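Local coordinates for protein probable glucarate dehydratase (Mycobacterium smegmatis str. MC2 155, PDB 3VDG) that probably dehydrates D-glucarate or a related acid sugar as a metal-dependent member of the enolase superfamily, at residues A[75-79]-A[80-84]; A[247-250]-A[251-255]; A[350-353]-A[354-358]. All blocks are in the same frame, centred on the assembly; numbering follows the deposited sequence.

Overall arrangement
Contacts 1 and 2 each trace a chain segment entering a helix and mix buried with solvent-exposed residues; contact 3 lies wholly inside helix 349-360, where all of its touching residues are buried. In contact 1 a strand residue is tied to helix 79-92 through a histidine ring, whereas in contact 2 a threonine hydroxyl caps helix 251-260; contact 3 is carried by backbone bonds, with mostly apolar side chains and a histidine folded against them. Contacts 2 and 3 belong to the barrel domain, on opposite sides of the chain's centre, with centres 33 Å apart. Contact 1 approaches contact 3 to about 5 Å between nearest atoms, and Arg58 and Glu74 bond Ser351 of contact 3 from the antiparallel sheet in which contact 1 begins.

Contact 1. Residues A[75-79]-A[80-84]; sequences TYADT and VHLER
The hydroxyl of Thr75 receives the imidazole N-H of His81, with 2.8 Å between OG1 and NE2. The oxygen stands at the rim of the ring but lies 18° out of its plane. The two side chains approach from opposite directions, and His81 brings its ring to the hydroxyl by carrying CG opposite its main-chain nitrogen (chi1 -165°). In this arrangement NE2 is the donor, consistent with a proton on that nitrogen. Next to it on the ring, CD2 comes 3.2 Å from the carbonyl oxygen of Tyr76, which lies in the ring plane. That buried oxygen has no polar partner in the model, and the C-H edge is what faces it. Tyr76 CD2 lies over one face of the imidazole, the two rings forming an oblique pair with their planes inclined by 58°.

The helix is begun by the backbone. Asp78 O accepts from Leu82 N at 3.0 Å, and Thr79 O from Glu83 N at 3.2 Å. Asp78 occupies the N-cap position, yet its carboxylate makes no capping bond; it reaches instead to Gly121 N and Arg425 N. Leu82 CD2 and Ala77 CB are in apolar contact at 4.3 Å. His81 also packs on Val135 of helix 131-151. A last strand of a three-stranded antiparallel sheet passing through a short loop into a helix is the layout of the N-terminal capping domain of the enolase superfamily.

Contact 2. Residues A[247-250]-A[251-255]; sequences AAWT and PQTSV
Thr250 CB lies 3.4 Å from Pro251 CD, a close approach set largely by the peptide link between them. Within the same first turn, Gln252 OE1 comes to 3.7 Å from Thr250 CB because its chain is bent at chi2 (64°). The hydroxyl branch of Thr250, OG1, stands between the main-chain nitrogen and the carbonyl carbon (chi1 63°), and this placement carries the oxygen over the first turn of the helix. There it accepts from Thr253 N at 3.1 Å, in a fairly straight bond with an angle of 165° at the hydrogen. Thr250 is thus the N-cap of helix 251-260, with Pro251 filling the first helical position. In the C-terminal barrel of an enolase-type enzyme, this segment leads from strand 241-244, whose Asp244 binds the sodium ion, into the helix that follows it.

The carbonyl of Thr250 is gripped twice by Ser254: N donates at 2.9 Å to O, and OG donates at 2.8 Å to the same O from well above the carbonyl plane. Ser254 OG, bonded back in this way to the residue at the helix start, also lies 3.5 Å from Trp249 CB, in the plane of the indole at its edge. Trp249 CB meets Thr253 CG2 as well, at 3.9 Å, the two side chains crossing at about a right angle. Thr253 OG1 is hydrogen-bonded to Trp445 O at the chain's C-terminus, while the indole leans on Pro222 and Glu225 of helix 222-235.

Contact 3. Residues A[350-353]-A[354-358]; sequences ISLA and AMVHL
Met355 folds its side chain back on the preceding turn: CG lies 3.0 Å from Ser351 O and SD 3.5 Å from that same atom. This oxygen already accepts from Met355 N at 2.9 Å, nearly in line with the carbonyl, so one residue meets it by both backbone and side chain. One residue further along, Val356 N donates to Leu352 O at 2.9 Å, and Val356 CG2 rests on the same Leu352 O at 3.3 Å and on Leu352 CD1 at 4.2 Å, the two branched chains meeting at a slant. His357 turns its CD2 to 3.3 Å from Ala353 O, which its own N-H holds at 3.0 Å; chi1 -78° puts CG beside the main-chain nitrogen, and the ring meets Ala353 O obliquely through CD2. Together with Ala354 N bonded to Ile350 O, these four consecutive i to i+4 bonds, with N-H...O angles of 152° to 169°, define a regular alpha helix. It follows strand 339-342 of the enolase-type barrel, and Leu352 and Val356 pack on Phe169 of strand 166-174.

Further out, Ser351 and His357 each have polar partners. Ser351 OG is bonded to His318 NE2 and Arg58 NH2, while its backbone N donates to Glu74 OE1, which ties the first turn to the adjoining antiparallel sheet. His357 NE2 is held by Leu401 O. Ala354 and Leu358 lie against Leu323 of helix 323-336.

Contact 1. Residues A[75-79]-A[80-84]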
# COMPACT_ATOMS: atom_id res chain seq x y z
N THR A 75 0.65 -21.76 6.15
CA THR A 75 0.89 -21.01 7.37
C THR A 75 1.44 -21.95 8.45
O THR A 75 1.77 -23.11 8.16
CB THR A 75 -0.45 -20.35 7.82
OG1 THR A 75 -0.25 -19.56 9.00
CG2 THR A 75 -1.49 -21.41 8.09
N TYR A 76 1.55 -21.46 9.68
CA TYR A 76 2.01 -22.29 10.81
C TYR A 76 0.97 -23.34 11.19
O TYR A 76 -0.17 -23.29 10.72
CB TYR A 76 2.28 -21.37 12.03
CG TYR A 76 2.95 -20.06 11.63
CD1 TYR A 76 4.30 -20.05 11.24
CD2 TYR A 76 2.23 -18.86 11.60
CE1 TYR A 76 4.92 -18.85 10.84
CE2 TYR A 76 2.84 -17.67 11.19
CZ TYR A 76 4.18 -17.67 10.81
OH TYR A 76 4.80 -16.50 10.41
N ALA A 77 1.33 -24.28 12.06
CA ALA A 77 0.39 -25.33 12.47
C ALA A 77 0.30 -25.58 13.97
O ALA A 77 -0.16 -26.64 14.38
CB ALA A 77 0.72 -26.64 11.76
N ASP A 78 0.71 -24.62 14.78
CA ASP A 78 0.49 -24.77 16.23
C ASP A 78 -0.99 -25.02 16.54
O ASP A 78 -1.86 -24.54 15.82
CB ASP A 78 0.99 -23.54 17.00
CG ASP A 78 2.52 -23.45 17.05
OD1 ASP A 78 3.23 -24.19 16.32
OD2 ASP A 78 3.02 -22.61 17.83
N THR A 79 -1.27 -25.74 17.62
CA THR A 79 -2.64 -26.05 18.05
C THR A 79 -3.62 -24.87 18.02
O THR A 79 -4.69 -24.94 17.40
CB THR A 79 -2.62 -26.64 19.48
OG1 THR A 79 -1.83 -27.84 19.46
CG2 THR A 79 -4.03 -26.96 19.95
N VAL A 80 -3.27 -23.80 18.71
CA VAL A 80 -4.19 -22.66 18.83
C VAL A 80 -4.38 -21.98 17.46
O VAL A 80 -5.46 -21.49 17.15
CB VAL A 80 -3.67 -21.66 19.89
CG1 VAL A 80 -2.26 -21.21 19.55
CG2 VAL A 80 -4.60 -20.46 20.00
N HIS A 81 -3.34 -21.97 16.63
CA HIS A 81 -3.46 -21.41 15.28
C HIS A 81 -4.42 -22.22 14.42
O HIS A 81 -5.22 -21.66 13.69
CB HIS A 81 -2.08 -21.32 14.61
CG HIS A 81 -2.03 -20.44 13.37
ND1 HIS A 81 -2.38 -19.14 13.39
CD2 HIS A 81 -1.61 -20.71 12.06
CE1 HIS A 81 -2.22 -18.60 12.15
NE2 HIS A 81 -1.75 -19.57 11.34
N LEU A 82 -4.34 -23.54 14.50
CA LEU A 82 -5.29 -24.40 13.76
C LEU A 82 -6.76 -24.12 14.12
O LEU A 82 -7.64 -24.11 13.24
CB LEU A 82 -4.99 -25.88 13.98
CG LEU A 82 -3.67 -26.40 13.41
CD1 LEU A 82 -3.56 -27.89 13.70
CD2 LEU A 82 -3.59 -26.14 11.91
N GLU A 83 -7.01 -23.91 15.40
CA GLU A 83 -8.35 -23.53 15.87
C GLU A 83 -8.76 -22.18 15.31
O GLU A 83 -9.91 -21.99 14.92
CB GLU A 83 -8.38 -23.43 17.40
CG GLU A 83 -8.10 -24.75 18.11
CD GLU A 83 -7.97 -24.59 19.62
OE1 GLU A 83 -8.07 -23.45 20.12
OE2 GLU A 83 -7.78 -25.62 20.30
N ARG A 84 -7.84 -21.22 15.31
CA ARG A 84 -8.16 -19.91 14.74
C ARG A 84 -8.44 -20.02 13.24
O ARG A 84 -9.34 -19.35 12.72
CB ARG A 84 -7.04 -18.90 14.99
CG ARG A 84 -7.03 -18.42 16.45
CD ARG A 84 -5.70 -17.77 16.80
NE ARG A 84 -5.67 -17.32 18.19
CZ ARG A 84 -4.57 -16.97 18.84
NH1 ARG A 84 -3.38 -17.00 18.24
NH2 ARG A 84 -4.65 -16.57 20.10

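Contact 2. Residues A[247-250]-A[251-255]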
# COMPACT_ATOMS: atom_id res chain seq x y z
N ALA A 247 18.85 -11.20 18.71
CA ALA A 247 18.87 -10.38 19.93
C ALA A 247 19.65 -11.00 21.08
O ALA A 247 19.36 -10.71 22.26
CB ALA A 247 17.44 -10.04 20.38
N ALA A 248 20.65 -11.81 20.77
CA ALA A 248 21.43 -12.47 21.84
C ALA A 248 22.44 -11.57 22.55
O ALA A 248 23.11 -12.03 23.47
CB ALA A 248 22.13 -13.71 21.32
N TRP A 249 22.59 -10.31 22.10
CA TRP A 249 23.64 -9.43 22.64
C TRP A 249 23.11 -8.21 23.31
O TRP A 249 22.04 -7.71 22.96
CB TRP A 249 24.60 -8.96 21.56
CG TRP A 249 25.16 -10.06 20.70
CD1 TRP A 249 25.50 -11.36 21.08
CD2 TRP A 249 25.49 -9.96 19.28
NE1 TRP A 249 25.98 -12.07 20.00
CE2 TRP A 249 26.01 -11.27 18.89
CE3 TRP A 249 25.41 -8.96 18.32
CZ2 TRP A 249 26.42 -11.54 17.60
CZ3 TRP A 249 25.82 -9.25 17.01
CH2 TRP A 249 26.30 -10.50 16.66
N THR A 250 23.88 -7.67 24.25
CA THR A 250 23.56 -6.37 24.82
C THR A 250 23.93 -5.30 23.80
O THR A 250 24.64 -5.58 22.82
CB THR A 250 24.39 -6.08 26.07
OG1 THR A 250 25.77 -6.02 25.70
CG2 THR A 250 24.19 -7.16 27.13
N PRO A 251 23.46 -4.06 24.02
CA PRO A 251 23.83 -3.07 23.02
C PRO A 251 25.33 -2.82 22.98
O PRO A 251 25.88 -2.57 21.90
CB PRO A 251 23.06 -1.82 23.47
CG PRO A 251 21.86 -2.37 24.20
CD PRO A 251 22.42 -3.56 24.94
N GLN A 252 26.01 -2.91 24.13
CA GLN A 252 27.46 -2.65 24.19
C GLN A 252 28.22 -3.72 23.44
O GLN A 252 29.17 -3.45 22.71
CB GLN A 252 27.96 -2.55 25.65
CG GLN A 252 27.34 -1.40 26.45
CD GLN A 252 25.82 -1.53 26.63
OE1 GLN A 252 25.29 -2.62 26.88
NE2 GLN A 252 25.12 -0.41 26.50
N THR A 253 27.81 -4.97 23.61
CA THR A 253 28.43 -6.05 22.88
C THR A 253 28.16 -5.91 21.37
O THR A 253 29.04 -6.18 20.54
CB THR A 253 27.93 -7.40 23.42
OG1 THR A 253 28.39 -7.58 24.77
CG2 THR A 253 28.40 -8.56 22.55
N SER A 254 26.95 -5.48 21.01
CA SER A 254 26.56 -5.35 19.59
C SER A 254 27.44 -4.34 18.88
O SER A 254 27.84 -4.54 17.73
CB SER A 254 25.10 -4.89 19.50
OG SER A 254 24.24 -5.85 20.11
N VAL A 255 27.72 -3.24 19.57
CA VAL A 255 28.52 -2.16 19.00
C VAL A 255 29.94 -2.66 18.73
O VAL A 255 30.55 -2.31 17.73
CB VAL A 255 28.49 -0.90 19.89
CG1 VAL A 255 29.58 0.08 19.49
CG2 VAL A 255 27.12 -0.24 19.86

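Contact 3. Residues A[350-353]-A[354-358]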
# COMPACT_ATOMS: atom_id res chain seq x y z
N ILE A 350 4.11 -23.80 -1.44
CA ILE A 350 3.04 -22.79 -1.52
C ILE A 350 3.58 -21.45 -1.01
O ILE A 350 3.48 -20.42 -1.70
CB ILE A 350 1.81 -23.24 -0.70
CG1 ILE A 350 1.22 -24.53 -1.28
CG2 ILE A 350 0.79 -22.10 -0.64
CD1 ILE A 350 0.22 -25.23 -0.37
N SER A 351 4.16 -21.47 0.19
CA SER A 351 4.83 -20.27 0.70
C SER A 351 5.90 -19.79 -0.27
O SER A 351 6.06 -18.58 -0.50
CB SER A 351 5.48 -20.54 2.07
OG SER A 351 4.48 -20.60 3.10
N LEU A 352 6.67 -20.72 -0.84
CA LEU A 352 7.75 -20.27 -1.71
C LEU A 352 7.16 -19.54 -2.92
O LEU A 352 7.64 -18.46 -3.32
CB LEU A 352 8.63 -21.45 -2.16
CG LEU A 352 9.80 -21.07 -3.09
CD1 LEU A 352 10.73 -20.05 -2.44
CD2 LEU A 352 10.57 -22.31 -3.50
N ALA A 353 6.12 -20.10 -3.52
CA ALA A 353 5.52 -19.45 -4.69
C ALA A 353 5.01 -18.05 -4.30
O ALA A 353 5.20 -17.08 -5.05
CB ALA A 353 4.37 -20.29 -5.24
N ALA A 354 4.36 -17.95 -3.16
CA ALA A 354 3.80 -16.67 -2.75
C ALA A 354 4.92 -15.63 -2.52
O ALA A 354 4.79 -14.47 -2.92
CB ALA A 354 2.94 -16.84 -1.51
N MET A 355 6.01 -16.06 -1.88
CA MET A 355 7.18 -15.22 -1.63
C MET A 355 7.75 -14.74 -2.97
O MET A 355 8.13 -13.59 -3.12
CB MET A 355 8.28 -16.00 -0.84
CG MET A 355 7.90 -16.41 0.59
SD MET A 355 8.92 -17.77 1.26
CE MET A 355 10.45 -16.88 1.56
N VAL A 356 7.81 -15.63 -3.95
CA VAL A 356 8.41 -15.27 -5.23
C VAL A 356 7.53 -14.25 -5.97
O VAL A 356 8.03 -13.26 -6.47
CB VAL A 356 8.68 -16.52 -6.10
CG1 VAL A 356 9.00 -16.11 -7.54
CG2 VAL A 356 9.80 -17.36 -5.49
N HIS A 357 6.22 -14.46 -6.02
CA HIS A 357 5.35 -13.47 -6.69
C HIS A 357 5.41 -12.12 -6.02
O HIS A 357 5.46 -11.09 -6.69
CB HIS A 357 3.90 -13.95 -6.75
CG HIS A 357 3.64 -14.97 -7.84
ND1 HIS A 357 3.51 -14.62 -9.14
CD2 HIS A 357 3.46 -16.35 -7.78
CE1 HIS A 357 3.28 -15.73 -9.88
NE2 HIS A 357 3.24 -16.79 -9.04
N LEU A 358 5.41 -12.11 -4.69
CA LEU A 358 5.53 -10.87 -3.93
C LEU A 358 6.84 -10.14 -4.23
O LEU A 358 6.84 -8.97 -4.61
CB LEU A 358 5.42 -11.17 -2.42
CG LEU A 358 5.70 -10.00 -1.47
CD1 LEU A 358 4.72 -8.84 -1.73
CD2 LEU A 358 5.63 -10.47 -0.01